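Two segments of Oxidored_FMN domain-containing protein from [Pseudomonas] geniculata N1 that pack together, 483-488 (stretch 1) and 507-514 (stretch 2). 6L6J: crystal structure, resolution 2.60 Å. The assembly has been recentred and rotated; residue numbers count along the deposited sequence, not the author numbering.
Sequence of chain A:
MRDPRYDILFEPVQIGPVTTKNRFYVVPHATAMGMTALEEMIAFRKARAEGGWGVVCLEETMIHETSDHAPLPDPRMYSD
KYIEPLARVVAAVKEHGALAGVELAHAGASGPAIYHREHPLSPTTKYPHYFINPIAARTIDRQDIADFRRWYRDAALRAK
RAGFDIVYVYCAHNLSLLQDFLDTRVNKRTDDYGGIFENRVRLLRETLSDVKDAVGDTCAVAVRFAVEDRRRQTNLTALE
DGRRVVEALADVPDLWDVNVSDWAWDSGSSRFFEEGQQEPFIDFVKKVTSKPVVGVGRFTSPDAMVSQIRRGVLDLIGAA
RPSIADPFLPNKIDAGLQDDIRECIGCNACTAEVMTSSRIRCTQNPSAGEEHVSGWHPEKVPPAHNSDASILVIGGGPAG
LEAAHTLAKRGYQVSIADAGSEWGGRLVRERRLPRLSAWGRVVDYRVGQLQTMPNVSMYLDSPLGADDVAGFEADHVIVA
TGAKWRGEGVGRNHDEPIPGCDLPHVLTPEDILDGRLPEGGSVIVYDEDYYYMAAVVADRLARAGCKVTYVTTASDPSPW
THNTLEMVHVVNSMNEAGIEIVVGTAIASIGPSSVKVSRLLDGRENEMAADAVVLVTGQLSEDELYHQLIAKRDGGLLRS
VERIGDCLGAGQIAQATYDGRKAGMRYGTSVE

Stretch 1 (483-488) AKWRGE
Stretch 2 507-514: LTPEDILD

Contact between a short strand, 483-485, with the loop that follows it, and a short helix, 509-513, in one chain. The two axes run almost at right angles (99° between N-to-C directions) and approach to 8.6 Å; the pairing W485 with E510 (CA to CA 6.1 Å) and G487 with T508 (CA to CA 5.5 Å) sets the register, and 311 Å² is buried in total. A483 (phi/psi -143/-178) is extended and makes no contact. K484 (-140/146; chi1 to chi4 m, t, p, t) points its CB sideways, and its CA lies 3.6 Å from E510 OE2. W485 (-74/131; chi1 m, chi2 79°) points toward the helix. Its backbone N donates to E510 OE2 at 3.1 Å, nearly linear at 170°; E510 (-53/-48) starts sideways, but its m, m rotamer (chi3 -42°) brings the carboxylate in, so that OE2 also lies at the indole edge, 3.2 Å from W485 CD1. P509 (-50/-27) CB sits over one face of the indole, 3.7 Å from W485 CG and 19° off the normal of the five-membered ring, a CH-pi contact. L513 (-62/-32; m, t) adds a looser apolar contact, its CD1 4.3 Å from W485 CD1. R486 (-92/166; p, t, m, chi4 -179°) points away, and its NE forms a salt bridge to E488 OE2 at 3.0 Å; its backbone O remains 3.8 Å from T508 CG2. G487 (-135/20) brings its CA to 3.5 Å from T508 CG2; an ideal CB here would clash with that methyl at 2.8 Å. T508 (-128/166; CB toward stretch 1; chi1 91°, between wells) has its methyl against the loop, while OG1 caps the helix, accepting from E510 N at 3.0 Å. E488 (-106/8; p, m, chi3 -117°) points its CB away, and although the side-chain end comes nearer, it does not touch stretch 2.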

# COMPACT_ATOMS: atom_id res chain seq x y z
N ALA A 483 2.59 22.72 -7.14
CA ALA A 483 3.10 23.50 -5.99
C ALA A 483 4.63 23.55 -6.03
O ALA A 483 5.21 23.03 -6.97
CB ALA A 483 2.59 22.90 -4.70
N LYS A 484 5.23 24.18 -5.03
CA LYS A 484 6.70 24.34 -4.84
C LYS A 484 7.04 24.17 -3.36
O LYS A 484 6.25 24.58 -2.49
CB LYS A 484 7.16 25.73 -5.33
CG LYS A 484 7.44 25.83 -6.83
CD LYS A 484 8.13 27.13 -7.22
CE LYS A 484 9.42 27.38 -6.45
NZ LYS A 484 10.19 28.51 -7.03
N TRP A 485 8.21 23.62 -3.07
CA TRP A 485 8.76 23.61 -1.70
C TRP A 485 9.26 25.02 -1.38
O TRP A 485 9.87 25.66 -2.24
CB TRP A 485 9.84 22.52 -1.55
CG TRP A 485 9.28 21.17 -1.86
CD1 TRP A 485 9.05 20.64 -3.09
CD2 TRP A 485 8.78 20.21 -0.91
NE1 TRP A 485 8.50 19.39 -2.97
CE2 TRP A 485 8.33 19.10 -1.65
CE3 TRP A 485 8.73 20.17 0.50
CZ2 TRP A 485 7.80 17.97 -1.03
CZ3 TRP A 485 8.21 19.05 1.11
CH2 TRP A 485 7.74 17.97 0.35
N ARG A 486 8.86 25.51 -0.22
CA ARG A 486 9.18 26.86 0.31
C ARG A 486 10.45 26.76 1.16
O ARG A 486 10.83 25.61 1.54
CB ARG A 486 7.99 27.32 1.14
CG ARG A 486 7.79 26.49 2.41
CD ARG A 486 6.40 26.67 2.98
NE ARG A 486 6.14 28.04 3.42
CZ ARG A 486 5.01 28.44 3.96
NH1 ARG A 486 4.04 27.57 4.16
NH2 ARG A 486 4.87 29.69 4.34
N GLY A 487 11.06 27.90 1.49
CA GLY A 487 12.43 27.93 2.03
C GLY A 487 12.63 28.83 3.24
O GLY A 487 13.80 29.17 3.51
N GLU A 488 11.56 29.19 3.96
CA GLU A 488 11.68 30.00 5.21
C GLU A 488 11.45 29.09 6.43
O GLU A 488 11.38 29.60 7.57
CB GLU A 488 10.84 31.27 5.07
CG GLU A 488 9.34 31.10 5.21
CD GLU A 488 8.64 30.18 4.21
OE1 GLU A 488 7.77 30.68 3.43
OE2 GLU A 488 8.92 28.95 4.24
N LEU A 507 19.13 25.76 1.54
CA LEU A 507 18.45 25.22 0.34
C LEU A 507 17.07 24.65 0.72
O LEU A 507 16.76 24.52 1.92
CB LEU A 507 19.32 24.12 -0.26
CG LEU A 507 20.80 24.46 -0.45
CD1 LEU A 507 21.61 23.20 -0.75
CD2 LEU A 507 20.99 25.50 -1.54
N THR A 508 16.31 24.30 -0.30
CA THR A 508 14.99 23.61 -0.23
C THR A 508 15.05 22.40 -1.15
O THR A 508 15.96 22.29 -1.97
CB THR A 508 13.86 24.55 -0.67
OG1 THR A 508 13.68 24.37 -2.07
CG2 THR A 508 14.13 26.00 -0.36
N PRO A 509 14.08 21.46 -1.05
CA PRO A 509 14.01 20.33 -1.98
C PRO A 509 14.07 20.73 -3.46
O PRO A 509 14.51 19.92 -4.22
CB PRO A 509 12.66 19.69 -1.64
CG PRO A 509 12.45 20.00 -0.18
CD PRO A 509 13.07 21.37 0.01
N GLU A 510 13.63 21.95 -3.82
CA GLU A 510 13.66 22.45 -5.23
C GLU A 510 15.08 22.32 -5.81
O GLU A 510 15.22 21.75 -6.91
CB GLU A 510 13.16 23.90 -5.31
CG GLU A 510 11.65 24.03 -5.11
CD GLU A 510 10.77 23.19 -6.03
OE1 GLU A 510 11.07 23.09 -7.23
OE2 GLU A 510 9.79 22.61 -5.53
N ASP A 511 16.10 22.76 -5.06
CA ASP A 511 17.53 22.72 -5.45
C ASP A 511 17.98 21.28 -5.66
O ASP A 511 18.72 21.02 -6.63
CB ASP A 511 18.42 23.43 -4.41
CG ASP A 511 18.06 24.89 -4.21
OD1 ASP A 511 18.07 25.63 -5.22
OD2 ASP A 511 17.75 25.28 -3.07
N ILE A 512 17.57 20.36 -4.79
CA ILE A 512 18.03 18.94 -4.85
C ILE A 512 17.34 18.24 -6.02
O ILE A 512 17.99 17.42 -6.67
CB ILE A 512 17.78 18.19 -3.53
CG1 ILE A 512 18.27 19.01 -2.33
CG2 ILE A 512 18.43 16.81 -3.58
CD1 ILE A 512 19.64 19.63 -2.50
N LEU A 513 16.07 18.57 -6.25
CA LEU A 513 15.28 18.09 -7.42
C LEU A 513 15.93 18.59 -8.72
O LEU A 513 15.88 17.86 -9.72
CB LEU A 513 13.81 18.54 -7.25
CG LEU A 513 12.99 17.75 -6.22
CD1 LEU A 513 11.83 18.56 -5.69
CD2 LEU A 513 12.47 16.46 -6.81
N ASP A 514 16.56 19.77 -8.70
CA ASP A 514 17.23 20.38 -9.89
C ASP A 514 18.69 19.93 -10.01
O ASP A 514 19.33 20.35 -10.98
CB ASP A 514 17.19 21.90 -9.84
CG ASP A 514 15.82 22.47 -10.07
OD1 ASP A 514 14.98 21.74 -10.64
OD2 ASP A 514 15.60 23.62 -9.66